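Local coordinates for protein taurocyamine kinase (PDB 4WOD) that reversibly transfers a phosphoryl group between ATP and the guanidino compound taurocyamine, using two phosphagen kinase units fused in one chain, at residues K467-G471 / L696-H700; G477-V481 / V643-I647; R484-S490 / D586-S592; M665-G670 / Y683-R689. The protein carries 4 engineered substitutions. All coordinates share one frame. Residue numbers count along the deposited sequence, not the author numbering.

Contact 1 of 4, residues K467-G471 / L696-H700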
loop_
_atom_site.group_PDB
_atom_site.type_symbol
_atom_site.label_atom_id
_atom_site.label_comp_id
_atom_site.label_asym_id
_atom_site.label_seq_id
_atom_site.Cartn_x
_atom_site.Cartn_y
_atom_site.Cartn_z
ATOM N N LYS A 467 -47.001 -4.320 -13.778
ATOM C CA LYS A 467 -47.481 -3.133 -14.472
ATOM C C LYS A 467 -46.558 -1.956 -14.170
ATOM O O LYS A 467 -46.950 -0.981 -13.530
ATOM C CB LYS A 467 -48.929 -2.822 -14.076
ATOM C CG LYS A 467 -49.759 -2.201 -15.206
ATOM C CD LYS A 467 -51.232 -2.035 -14.835
ATOM C CE LYS A 467 -51.970 -1.192 -15.884
ATOM N NZ LYS A 467 -53.458 -1.149 -15.688
ATOM N N LEU A 468 -45.319 -2.064 -14.633
ATOM C CA LEU A 468 -44.312 -1.033 -14.408
ATOM C C LEU A 468 -44.453 0.127 -15.403
ATOM O O LEU A 468 -44.947 -0.059 -16.512
ATOM C CB LEU A 468 -42.914 -1.650 -14.500
ATOM C CG LEU A 468 -42.533 -2.665 -13.416
ATOM C CD1 LEU A 468 -41.365 -3.498 -13.880
ATOM C CD2 LEU A 468 -42.210 -1.954 -12.093
ATOM N N PRO A 469 -44.022 1.334 -15.015
ATOM C CA PRO A 469 -44.155 2.462 -15.943
ATOM C C PRO A 469 -42.945 2.610 -16.861
ATOM O O PRO A 469 -42.588 3.729 -17.235
ATOM C CB PRO A 469 -44.272 3.661 -15.007
ATOM C CG PRO A 469 -43.397 3.277 -13.853
ATOM C CD PRO A 469 -43.560 1.774 -13.686
ATOM N N PHE A 470 -42.308 1.494 -17.196
ATOM C CA PHE A 470 -41.219 1.493 -18.163
ATOM C C PHE A 470 -41.107 0.080 -18.710
ATOM O O PHE A 470 -41.577 -0.867 -18.085
ATOM C CB PHE A 470 -39.898 1.961 -17.534
ATOM C CG PHE A 470 -39.620 1.371 -16.167
ATOM C CD1 PHE A 470 -39.827 2.120 -15.020
ATOM C CD2 PHE A 470 -39.149 0.077 -16.035
ATOM C CE1 PHE A 470 -39.583 1.587 -13.759
ATOM C CE2 PHE A 470 -38.892 -0.463 -14.771
ATOM C CZ PHE A 470 -39.112 0.296 -13.635
ATOM N N GLY A 471 -40.508 -0.067 -19.880
ATOM C CA GLY A 471 -40.399 -1.368 -20.498
ATOM C C GLY A 471 -39.030 -1.545 -21.118
ATOM O O GLY A 471 -38.016 -1.603 -20.417
ATOM N N LEU A 696 -39.258 3.009 -7.480
ATOM C CA LEU A 696 -39.969 3.157 -8.745
ATOM C C LEU A 696 -39.635 4.488 -9.433
ATOM O O LEU A 696 -39.336 4.522 -10.630
ATOM C CB LEU A 696 -41.475 3.035 -8.504
ATOM C CG LEU A 696 -42.350 2.756 -9.723
ATOM C CD1 LEU A 696 -41.893 1.485 -10.430
ATOM C CD2 LEU A 696 -43.793 2.634 -9.277
ATOM N N GLN A 697 -39.664 5.582 -8.677
ATOM C CA GLN A 697 -39.335 6.875 -9.255
ATOM C C GLN A 697 -37.873 6.912 -9.694
ATOM O O GLN A 697 -37.558 7.458 -10.756
ATOM C CB GLN A 697 -39.641 8.013 -8.267
ATOM C CG GLN A 697 -41.126 8.145 -7.952
ATOM C CD GLN A 697 -41.425 9.061 -6.772
ATOM O OE1 GLN A 697 -40.671 9.128 -5.791
ATOM N NE2 GLN A 697 -42.538 9.779 -6.867
ATOM N N ALA A 698 -36.984 6.333 -8.891
ATOM C CA ALA A 698 -35.562 6.294 -9.239
ATOM C C ALA A 698 -35.360 5.645 -10.603
ATOM O O ALA A 698 -34.670 6.179 -11.467
ATOM C CB ALA A 698 -34.759 5.547 -8.167
ATOM N N ALA A 699 -35.964 4.481 -10.791
ATOM C CA ALA A 699 -35.814 3.770 -12.051
ATOM C C ALA A 699 -36.534 4.514 -13.186
ATOM O O ALA A 699 -36.073 4.506 -14.326
ATOM C CB ALA A 699 -36.329 2.340 -11.920
ATOM N N HIS A 700 -37.653 5.163 -12.873
ATOM C CA HIS A 700 -38.405 5.882 -13.901
ATOM C C HIS A 700 -37.683 7.156 -14.333
ATOM O O HIS A 700 -37.707 7.508 -15.512
ATOM C CB HIS A 700 -39.809 6.224 -13.419
ATOM C CG HIS A 700 -40.722 6.682 -14.513
ATOM N ND1 HIS A 700 -41.643 7.693 -14.343
ATOM C CD2 HIS A 700 -40.852 6.269 -15.796
ATOM C CE1 HIS A 700 -42.311 7.872 -15.469
ATOM N NE2 HIS A 700 -41.846 7.023 -16.367
#
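Residues 467-471 form an irregular loop that runs past one side of the helix holding residues 696-700; the CA atoms come nearest at Phe470 and His700, 6.7 Å apart, and lie 8.3 Å apart at Leu468 and Leu696. No hydrogen bond joins the two; the contact is van der Waals packing, mostly of side chains. Leu696 CD1 sits in a small apolar cluster, 3.8 Å from Leu468 CD2, 3.7 Å from Pro469 CD and 4.1 Å from Phe470 CE1. One helical turn on, Ala699 is small enough to let the Phe470 ring approach, with CE1 at 3.8 Å from Ala699 CB. His700 closes the other end, Pro469 O lying 3.4 Å from its CD2. The compact apolar ring of Pro469 suits its place, fitting between Leu696 and one face of the His700 imidazole, over which its CB lies. Helix 599-614 completes the cluster, its Tyr603 meeting the Phe470 ring edge-to-face and touching Leu468 and Ala699, so the loop leading to strand 480-489 is packed against both helices, 599-614 and 695-715.

Contact 2 of 4, residues G477-V481 / V643-I647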
loop_
_atom_site.group_PDB
_atom_site.type_symbol
_atom_site.label_atom_id
_atom_site.label_comp_id
_atom_site.label_asym_id
_atom_site.label_seq_id
_atom_site.Cartn_x
_atom_site.Cartn_y
_atom_site.Cartn_z
ATOM N N GLY A 477 -32.250 -1.883 -32.707
ATOM C CA GLY A 477 -30.845 -2.214 -32.727
ATOM C C GLY A 477 -30.168 -1.716 -31.473
ATOM O O GLY A 477 -30.300 -2.295 -30.397
ATOM N N LYS A 478 -29.450 -0.613 -31.599
ATOM C CA LYS A 478 -28.648 -0.179 -30.486
ATOM C C LYS A 478 -28.598 1.338 -30.294
ATOM O O LYS A 478 -28.105 2.098 -31.128
ATOM C CB LYS A 478 -27.223 -0.739 -30.627
ATOM C CG LYS A 478 -26.902 -1.969 -29.759
ATOM C CD LYS A 478 -26.429 -3.155 -30.602
ATOM C CE LYS A 478 -25.683 -4.196 -29.768
ATOM N NZ LYS A 478 -25.630 -5.544 -30.423
ATOM N N PHE A 479 -29.155 1.752 -29.169
ATOM C CA PHE A 479 -28.695 2.925 -28.466
ATOM C C PHE A 479 -28.132 2.382 -27.156
ATOM O O PHE A 479 -27.161 2.903 -26.608
ATOM C CB PHE A 479 -29.826 3.926 -28.234
ATOM C CG PHE A 479 -30.247 4.653 -29.474
ATOM C CD1 PHE A 479 -31.267 4.161 -30.273
ATOM C CD2 PHE A 479 -29.606 5.821 -29.852
ATOM C CE1 PHE A 479 -31.648 4.834 -31.419
ATOM C CE2 PHE A 479 -29.983 6.496 -30.995
ATOM C CZ PHE A 479 -31.004 6.003 -31.778
ATOM N N ILE A 480 -28.730 1.288 -26.693
ATOM C CA ILE A 480 -28.397 0.717 -25.393
ATOM C C ILE A 480 -27.689 -0.633 -25.481
ATOM O O ILE A 480 -28.270 -1.634 -25.902
ATOM C CB ILE A 480 -29.656 0.557 -24.532
ATOM C CG1 ILE A 480 -30.268 1.936 -24.264
ATOM C CG2 ILE A 480 -29.318 -0.188 -23.232
ATOM C CD1 ILE A 480 -31.635 1.899 -23.598
ATOM N N VAL A 481 -26.422 -0.645 -25.084
ATOM C CA VAL A 481 -25.640 -1.875 -25.042
ATOM C C VAL A 481 -26.106 -2.812 -23.926
ATOM O O VAL A 481 -26.222 -4.026 -24.120
ATOM C CB VAL A 481 -24.147 -1.571 -24.857
ATOM C CG1 VAL A 481 -23.352 -2.867 -24.746
ATOM C CG2 VAL A 481 -23.635 -0.708 -26.012
ATOM N N VAL A 643 -27.642 2.531 -17.789
ATOM C CA VAL A 643 -27.514 1.928 -19.111
ATOM C C VAL A 643 -26.161 2.249 -19.703
ATOM O O VAL A 643 -25.575 3.291 -19.418
ATOM C CB VAL A 643 -28.607 2.420 -20.105
ATOM C CG1 VAL A 643 -29.975 1.910 -19.699
ATOM C CG2 VAL A 643 -28.586 3.948 -20.236
ATOM N N LEU A 644 -25.668 1.343 -20.535
ATOM C CA LEU A 644 -24.540 1.654 -21.388
ATOM C C LEU A 644 -25.107 2.195 -22.707
ATOM O O LEU A 644 -25.666 1.443 -23.508
ATOM C CB LEU A 644 -23.670 0.418 -21.604
ATOM C CG LEU A 644 -22.250 0.692 -22.082
ATOM C CD1 LEU A 644 -21.670 1.884 -21.334
ATOM C CD2 LEU A 644 -21.406 -0.539 -21.861
ATOM N N LEU A 645 -24.985 3.508 -22.905
ATOM C CA LEU A 645 -25.682 4.196 -23.993
ATOM C C LEU A 645 -24.749 4.694 -25.105
ATOM O O LEU A 645 -23.753 5.379 -24.842
ATOM C CB LEU A 645 -26.480 5.373 -23.427
ATOM C CG LEU A 645 -27.429 6.126 -24.364
ATOM C CD1 LEU A 645 -28.554 5.222 -24.835
ATOM C CD2 LEU A 645 -27.986 7.367 -23.680
ATOM N N LYS A 646 -25.088 4.355 -26.346
ATOM C CA LYS A 646 -24.354 4.864 -27.510
ATOM C C LYS A 646 -25.016 6.109 -28.088
ATOM O O LYS A 646 -26.059 6.031 -28.734
ATOM C CB LYS A 646 -24.242 3.793 -28.594
ATOM C CG LYS A 646 -23.598 2.506 -28.122
ATOM C CD LYS A 646 -23.268 1.600 -29.290
ATOM C CE LYS A 646 -24.500 1.299 -30.106
ATOM N NZ LYS A 646 -24.214 0.305 -31.174
ATOM N N ILE A 647 -24.407 7.259 -27.843
ATOM C CA ILE A 647 -24.903 8.507 -28.400
ATOM C C ILE A 647 -23.765 9.323 -29.022
ATOM O O ILE A 647 -23.353 10.342 -28.477
ATOM C CB ILE A 647 -25.644 9.348 -27.326
ATOM C CG1 ILE A 647 -24.862 9.382 -26.012
ATOM C CG2 ILE A 647 -27.024 8.780 -27.068
ATOM C CD1 ILE A 647 -25.476 10.294 -24.975
#
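Here strand 480-489, just where it begins, joins the end of strand 639-646 in the antiparallel sheet of the second phosphagen kinase catalytic domain. Ile480 and Leu645 form a non-hydrogen-bonded pair, CA to CA 4.6 Å, and the hydrogen bonds lie on either side of it. Lys646 N donates to Phe479 O at a short 2.5 Å and nearly straight (173°), while Val481 N donates a hydrogen bond to Leu644 O at 2.7 Å and 149°. Both acceptors also receive a CA-H...O contact, Phe479 O from Leu645 CA at 3.3 Å and Leu644 O from Ile480 CA at 3.4 Å. The amides of Phe479 and Ile480 hydrogen-bond instead to Asp474 OD2. Further backbone hydrogen bonds tie Leu644 to Ser482 and Val481 to Gly596, and, on the other edge of residues 643-647, Val643 to Ile685 and Leu645 to Tyr683. Branched and apolar side chains fill the buried face: Ile480 CG1 meets Leu645 CD1 at 3.7 Å, and Ile480 CG2 lies 4.1 Å from Val643 CB. Val643 and Leu644 belong to a predicted ATP site. At the exposed margin, the long Lys646 side chain reaches along the loop until its NZ is 3.2 Å from Lys478 CB.

Contact 3 of 4, residues R484-S490 / D586-S592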
loop_
_atom_site.group_PDB
_atom_site.type_symbol
_atom_site.label_atom_id
_atom_site.label_comp_id
_atom_site.label_asym_id
_atom_site.label_seq_id
_atom_site.Cartn_x
_atom_site.Cartn_y
_atom_site.Cartn_z
ATOM N N ARG A 484 -28.725 -2.215 -16.204
ATOM C CA ARG A 484 -28.289 -2.660 -14.902
ATOM C C ARG A 484 -29.064 -1.854 -13.857
ATOM O O ARG A 484 -29.274 -0.648 -14.028
ATOM C CB ARG A 484 -26.767 -2.452 -14.767
ATOM C CG ARG A 484 -26.067 -2.967 -13.480
ATOM C CD ARG A 484 -24.611 -2.439 -13.473
ATOM N NE ARG A 484 -23.748 -2.909 -12.377
ATOM C CZ ARG A 484 -23.518 -2.232 -11.248
ATOM N NH1 ARG A 484 -24.115 -1.074 -11.033
ATOM N NH2 ARG A 484 -22.697 -2.720 -10.318
ATOM N N VAL A 485 -29.536 -2.522 -12.812
ATOM C CA VAL A 485 -30.001 -1.810 -11.615
ATOM C C VAL A 485 -29.389 -2.499 -10.413
ATOM O O VAL A 485 -29.383 -3.711 -10.332
ATOM C CB VAL A 485 -31.545 -1.775 -11.458
ATOM C CG1 VAL A 485 -31.936 -0.833 -10.293
ATOM C CG2 VAL A 485 -32.205 -1.325 -12.735
ATOM N N ARG A 486 -28.866 -1.725 -9.472
ATOM C CA ARG A 486 -28.368 -2.323 -8.250
ATOM C C ARG A 486 -28.875 -1.578 -7.018
ATOM O O ARG A 486 -29.323 -0.423 -7.118
ATOM C CB ARG A 486 -26.837 -2.363 -8.242
ATOM C CG ARG A 486 -26.136 -1.026 -8.213
ATOM C CD ARG A 486 -25.933 -0.468 -6.782
ATOM N NE ARG A 486 -25.103 0.742 -6.787
ATOM C CZ ARG A 486 -25.246 1.779 -5.966
ATOM N NH1 ARG A 486 -26.209 1.797 -5.055
ATOM N NH2 ARG A 486 -24.416 2.810 -6.064
ATOM N N VAL A 487 -28.770 -2.238 -5.867
ATOM C CA VAL A 487 -28.973 -1.563 -4.580
ATOM C C VAL A 487 -27.904 -1.964 -3.578
ATOM O O VAL A 487 -27.320 -3.049 -3.684
ATOM C CB VAL A 487 -30.359 -1.870 -3.955
ATOM C CG1 VAL A 487 -31.501 -1.266 -4.798
ATOM C CG2 VAL A 487 -30.531 -3.368 -3.749
ATOM N N GLY A 488 -27.648 -1.087 -2.604
ATOM C CA GLY A 488 -26.881 -1.466 -1.435
ATOM C C GLY A 488 -27.795 -1.930 -0.310
ATOM O O GLY A 488 -28.923 -1.466 -0.226
ATOM N N ARG A 489 -27.323 -2.860 0.530
ATOM C CA ARG A 489 -28.049 -3.246 1.755
ATOM C C ARG A 489 -27.077 -3.533 2.894
ATOM O O ARG A 489 -25.969 -4.035 2.684
ATOM C CB ARG A 489 -28.951 -4.481 1.537
ATOM C CG ARG A 489 -30.180 -4.272 0.634
ATOM C CD ARG A 489 -31.285 -3.399 1.315
ATOM N NE ARG A 489 -32.497 -3.229 0.497
ATOM C CZ ARG A 489 -32.690 -2.283 -0.419
ATOM N NH1 ARG A 489 -31.750 -1.388 -0.680
ATOM N NH2 ARG A 489 -33.835 -2.237 -1.097
ATOM N N SER A 490 -27.501 -3.159 4.100
ATOM C CA SER A 490 -26.823 -3.485 5.328
ATOM C C SER A 490 -27.696 -4.458 6.089
ATOM O O SER A 490 -28.923 -4.391 6.008
ATOM C CB SER A 490 -26.575 -2.225 6.181
ATOM O OG SER A 490 -25.809 -1.261 5.484
ATOM N N ASP A 586 -20.435 -2.146 1.311
ATOM C CA ASP A 586 -21.643 -2.432 2.058
ATOM C C ASP A 586 -21.692 -3.929 2.261
ATOM O O ASP A 586 -21.024 -4.680 1.509
ATOM C CB ASP A 586 -22.892 -1.947 1.304
ATOM C CG ASP A 586 -23.075 -0.441 1.372
ATOM O OD1 ASP A 586 -22.971 0.120 2.486
ATOM O OD2 ASP A 586 -23.335 0.178 0.321
ATOM N N HIS A 587 -22.494 -4.369 3.237
ATOM C CA HIS A 587 -22.641 -5.793 3.494
ATOM C C HIS A 587 -23.012 -6.513 2.203
ATOM O O HIS A 587 -22.539 -7.609 1.950
ATOM C CB HIS A 587 -23.690 -6.067 4.567
ATOM C CG HIS A 587 -23.277 -5.610 5.935
ATOM N ND1 HIS A 587 -24.184 -5.280 6.918
ATOM C CD2 HIS A 587 -22.051 -5.392 6.463
ATOM C CE1 HIS A 587 -23.537 -4.886 8.002
ATOM N NE2 HIS A 587 -22.240 -4.953 7.755
ATOM N N MET A 588 -23.863 -5.879 1.411
ATOM C CA MET A 588 -24.219 -6.407 0.087
ATOM C C MET A 588 -24.403 -5.327 -0.961
ATOM O O MET A 588 -24.915 -4.241 -0.676
ATOM C CB MET A 588 -25.506 -7.225 0.153
ATOM C CG MET A 588 -25.424 -8.540 0.866
ATOM S SD MET A 588 -27.096 -9.283 0.839
ATOM C CE MET A 588 -27.973 -8.246 1.987
ATOM N N ARG A 589 -23.997 -5.636 -2.188
ATOM C CA ARG A 589 -24.427 -4.880 -3.350
ATOM C C ARG A 589 -25.189 -5.923 -4.160
ATOM O O ARG A 589 -24.620 -6.951 -4.509
ATOM C CB ARG A 589 -23.241 -4.260 -4.126
ATOM C CG ARG A 589 -23.664 -3.429 -5.342
ATOM C CD ARG A 589 -22.538 -2.570 -5.991
ATOM N NE ARG A 589 -21.178 -3.048 -5.711
ATOM C CZ ARG A 589 -20.342 -3.531 -6.632
ATOM N NH1 ARG A 589 -20.720 -3.624 -7.900
ATOM N NH2 ARG A 589 -19.128 -3.937 -6.288
ATOM N N ILE A 590 -26.487 -5.701 -4.363
ATOM C CA ILE A 590 -27.330 -6.647 -5.097
ATOM C C ILE A 590 -27.613 -6.080 -6.488
ATOM O O ILE A 590 -28.121 -4.973 -6.615
ATOM C CB ILE A 590 -28.659 -6.928 -4.361
ATOM C CG1 ILE A 590 -28.388 -7.385 -2.921
ATOM C CG2 ILE A 590 -29.512 -7.980 -5.122
ATOM C CD1 ILE A 590 -29.648 -7.407 -2.054
ATOM N N ILE A 591 -27.301 -6.859 -7.521
ATOM C CA ILE A 591 -27.203 -6.334 -8.885
ATOM C C ILE A 591 -28.013 -7.144 -9.878
ATOM O O ILE A 591 -27.933 -8.359 -9.878
ATOM C CB ILE A 591 -25.723 -6.336 -9.374
ATOM C CG1 ILE A 591 -24.829 -5.514 -8.442
ATOM C CG2 ILE A 591 -25.594 -5.826 -10.810
ATOM C CD1 ILE A 591 -23.428 -6.102 -8.326
ATOM N N SER A 592 -28.780 -6.470 -10.725
ATOM C CA SER A 592 -29.430 -7.153 -11.843
ATOM C C SER A 592 -28.957 -6.491 -13.120
ATOM O O SER A 592 -28.860 -5.275 -13.172
ATOM C CB SER A 592 -30.953 -7.094 -11.725
ATOM O OG SER A 592 -31.570 -7.814 -12.792
HETATM O O HOH W 1 -23.209 -2.162 5.041
#
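Six backbone hydrogen bonds tie strands 480-489 and 588-595, neighbours in the antiparallel sheet of the second phosphagen kinase catalytic domain. Val485 and Ser592 exchange two, each 2.9 Å between the N of one and the O of the other; Val487 and Ile590 do likewise at 2.9 Å. In the third pair, Arg489 N reaches Met588 O at 3.0 Å and Met588 N reaches Arg489 O at 3.1 Å. Beyond this ladder, a water accepts a hydrogen bond from His587 N at 2.9 Å and donates to Ser490 OG at 2.8 Å, which also hydrogen-bonds to Ile628 O. Arg484, Arg486 and Arg589 belong to the predicted ATP site, where positive charge would suit phosphates. Arg484 NH2 lies only 3.3 Å from Arg589 NH1, like charges close together; Arg589 has its counter-ion in Glu584, and Arg486 hydrogen-bonds to Asn634. The Asp586 carboxylate, whose OD1 accepts a hydrogen bond from Cys630 N, leaves little room at Gly488: an ideal CB would stand 3.0 Å from Asp586 OD2. The opposite face is largely apolar, with Val487 CG2 4.1 Å from Ile590 CB. Helix 599-614 covers it, Leu606 touching Val485 and Ile590, Ile610 touching Val487, while strands 578-582 and 639-646 flank the pair.

Contact 4 of 4, residues M665-G670 / Y683-R689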
loop_
_atom_site.group_PDB
_atom_site.type_symbol
_atom_site.label_atom_id
_atom_site.label_comp_id
_atom_site.label_asym_id
_atom_site.label_seq_id
_atom_site.Cartn_x
_atom_site.Cartn_y
_atom_site.Cartn_z
ATOM N N MET A 665 -31.593 14.985 -13.944
ATOM C CA MET A 665 -30.939 14.472 -12.740
ATOM C C MET A 665 -30.268 13.124 -13.004
ATOM O O MET A 665 -30.474 12.133 -12.290
ATOM C CB MET A 665 -31.948 14.394 -11.592
ATOM C CG MET A 665 -32.428 15.784 -11.150
ATOM S SD MET A 665 -33.772 15.814 -9.937
ATOM C CE MET A 665 -35.155 15.232 -10.926
ATOM N N LEU A 666 -29.465 13.116 -14.064
ATOM C CA LEU A 666 -28.710 11.953 -14.485
ATOM C C LEU A 666 -27.228 12.224 -14.342
ATOM O O LEU A 666 -26.796 13.378 -14.354
ATOM C CB LEU A 666 -29.014 11.596 -15.935
ATOM C CG LEU A 666 -30.439 11.205 -16.298
ATOM C CD1 LEU A 666 -30.563 11.126 -17.813
ATOM C CD2 LEU A 666 -30.767 9.867 -15.657
ATOM N N GLN A 667 -26.456 11.152 -14.208
ATOM C CA GLN A 667 -25.009 11.256 -14.199
ATOM C C GLN A 667 -24.491 10.541 -15.429
ATOM O O GLN A 667 -25.050 9.515 -15.825
ATOM C CB GLN A 667 -24.423 10.649 -12.925
ATOM C CG GLN A 667 -22.929 10.375 -13.019
ATOM C CD GLN A 667 -22.462 9.308 -12.047
ATOM O OE1 GLN A 667 -22.242 9.583 -10.864
ATOM N NE2 GLN A 667 -22.308 8.078 -12.542
ATOM N N ALA A 668 -23.447 11.087 -16.047
ATOM C CA ALA A 668 -22.851 10.479 -17.233
ATOM C C ALA A 668 -21.357 10.249 -17.029
ATOM O O ALA A 668 -20.670 11.099 -16.468
ATOM C CB ALA A 668 -23.085 11.347 -18.449
ATOM N N ARG A 669 -20.859 9.097 -17.470
ATOM C CA ARG A 669 -19.424 8.815 -17.421
ATOM C C ARG A 669 -18.972 8.069 -18.688
ATOM O O ARG A 669 -19.598 7.096 -19.112
ATOM C CB ARG A 669 -19.060 8.017 -16.153
ATOM C CG ARG A 669 -19.673 6.632 -16.082
ATOM C CD ARG A 669 -19.293 5.857 -14.818
ATOM N NE ARG A 669 -19.909 4.525 -14.801
ATOM C CZ ARG A 669 -19.373 3.438 -15.352
ATOM N NH1 ARG A 669 -18.198 3.510 -15.970
ATOM N NH2 ARG A 669 -20.017 2.275 -15.289
ATOM N N GLY A 670 -17.886 8.541 -19.296
ATOM C CA GLY A 670 -17.397 7.972 -20.541
ATOM C C GLY A 670 -16.315 6.928 -20.349
ATOM O O GLY A 670 -15.904 6.650 -19.222
ATOM N N TYR A 683 -21.676 6.199 -23.412
ATOM C CA TYR A 683 -21.715 6.725 -22.052
ATOM C C TYR A 683 -22.456 5.797 -21.097
ATOM O O TYR A 683 -23.463 5.185 -21.457
ATOM C CB TYR A 683 -22.392 8.094 -22.022
ATOM C CG TYR A 683 -21.505 9.266 -22.364
ATOM C CD1 TYR A 683 -20.436 9.133 -23.242
ATOM C CD2 TYR A 683 -21.741 10.513 -21.805
ATOM C CE1 TYR A 683 -19.628 10.216 -23.555
ATOM C CE2 TYR A 683 -20.942 11.595 -22.108
ATOM C CZ TYR A 683 -19.888 11.442 -22.981
ATOM O OH TYR A 683 -19.098 12.526 -23.278
ATOM N N ASP A 684 -21.965 5.712 -19.866
ATOM C CA ASP A 684 -22.729 5.081 -18.803
ATOM C C ASP A 684 -23.617 6.134 -18.139
ATOM O O ASP A 684 -23.121 7.075 -17.523
ATOM C CB ASP A 684 -21.807 4.422 -17.783
ATOM C CG ASP A 684 -22.570 3.666 -16.727
ATOM O OD1 ASP A 684 -23.032 4.312 -15.764
ATOM O OD2 ASP A 684 -22.730 2.436 -16.873
ATOM N N ILE A 685 -24.929 5.981 -18.287
ATOM C CA ILE A 685 -25.878 6.956 -17.752
ATOM C C ILE A 685 -26.636 6.367 -16.571
ATOM O O ILE A 685 -27.137 5.248 -16.647
ATOM C CB ILE A 685 -26.906 7.414 -18.822
ATOM C CG1 ILE A 685 -26.203 7.819 -20.123
ATOM C CG2 ILE A 685 -27.763 8.557 -18.290
ATOM C CD1 ILE A 685 -25.287 9.002 -19.963
ATOM N N SER A 686 -26.726 7.106 -15.476
ATOM C CA SER A 686 -27.489 6.604 -14.338
ATOM C C SER A 686 -28.303 7.711 -13.673
ATOM O O SER A 686 -28.017 8.891 -13.857
ATOM C CB SER A 686 -26.551 5.947 -13.319
ATOM O OG SER A 686 -25.515 6.830 -12.929
ATOM N N ASN A 687 -29.329 7.335 -12.915
ATOM C CA ASN A 687 -30.004 8.313 -12.072
ATOM C C ASN A 687 -29.039 8.823 -11.027
ATOM O O ASN A 687 -28.237 8.059 -10.482
ATOM C CB ASN A 687 -31.248 7.728 -11.401
ATOM C CG ASN A 687 -30.942 6.516 -10.524
ATOM O OD1 ASN A 687 -30.605 5.442 -11.028
ATOM N ND2 ASN A 687 -31.090 6.676 -9.204
ATOM N N LYS A 688 -29.097 10.115 -10.744
ATOM C CA LYS A 688 -28.245 10.657 -9.703
ATOM C C LYS A 688 -28.892 10.540 -8.312
ATOM O O LYS A 688 -28.201 10.330 -7.318
ATOM C CB LYS A 688 -27.898 12.107 -10.018
ATOM C CG LYS A 688 -26.658 12.608 -9.310
ATOM C CD LYS A 688 -26.501 14.110 -9.475
ATOM C CE LYS A 688 -27.855 14.805 -9.606
ATOM N NZ LYS A 688 -27.931 16.042 -8.766
ATOM N N ARG A 689 -30.215 10.643 -8.242
ATOM C CA ARG A 689 -30.883 10.662 -6.944
ATOM C C ARG A 689 -30.844 9.306 -6.252
ATOM O O ARG A 689 -30.859 8.265 -6.915
ATOM C CB ARG A 689 -32.331 11.122 -7.099
ATOM C CG ARG A 689 -32.452 12.570 -7.571
ATOM C CD ARG A 689 -33.885 12.905 -7.927
ATOM N NE ARG A 689 -34.662 13.256 -6.749
ATOM C CZ ARG A 689 -35.983 13.391 -6.735
ATOM N NH1 ARG A 689 -36.691 13.188 -7.841
ATOM N NH2 ARG A 689 -36.594 13.724 -5.607
HETATM O O HOH W 2 -32.042 10.971 -10.801
#
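Ala668 and Ile685, a non-hydrogen-bonded pair, form the apolar centre, Ala668 CB lying 3.6 Å from Ile685 CD1. Leu666 CD1 adds to it at 3.8 Å from Ile685 CG2, and Met709 of helix 695-715 packs on both Leu666 and Ile685. Ala668, having only a methyl group, also lets Tyr683 fold alongside, CB to CD2 3.7 Å, while Gly670 CA lies over one face of the tyrosine ring. These strands are the last two of the eight-stranded antiparallel sheet of the phosphagen kinase catalytic domain, with 666-669 outermost. Met665, with positive phi, ends helix 658-663 in a Schellman motif, so the chain passes directly from helix to strand. Gln667 and Ser686 exchange backbone hydrogen bonds, Gln667 N to Ser686 O at 2.8 Å and Ser686 N to Gln667 O at 3.0 Å; Arg669 and Asp684 pair in the same way. At the edge Lys688 N donates to Met665 O at 2.9 Å, an oxygen that also accepts a hydrogen bond from a water. Arg669, of a predicted ATP site, forms a salt bridge from NH2 to Asp684 OD2 at 3.1 Å, the oxygen well out of the guanidinium plane; Asp684 OD1 pairs with Arg640.

Overall arrangement
All four contacts belong to the second kinase unit. Contacts 2, 3 and 4 lie in one eight-stranded antiparallel sheet, in which five neighbouring strands run in the order 588-595, 480-489, 639-646, 682-687, 666-669. Contacts 2 and 3 use successive parts of strand 480-489, their centres 23 Å apart; contacts 2 and 4, 13 Å apart, meet where strands 639-646 and 682-687 adjoin. Contact 1 lies outside the sheet, its centre 17 Å from that of contact 4, touching it through Ala698 and Asn687. Along the chain, contact 1 spans the other three, contact 2 spans contact 3, and contact 4 follows both. Distant sequence thus converges on one sheet, whose strands carry much of the predicted ATP site.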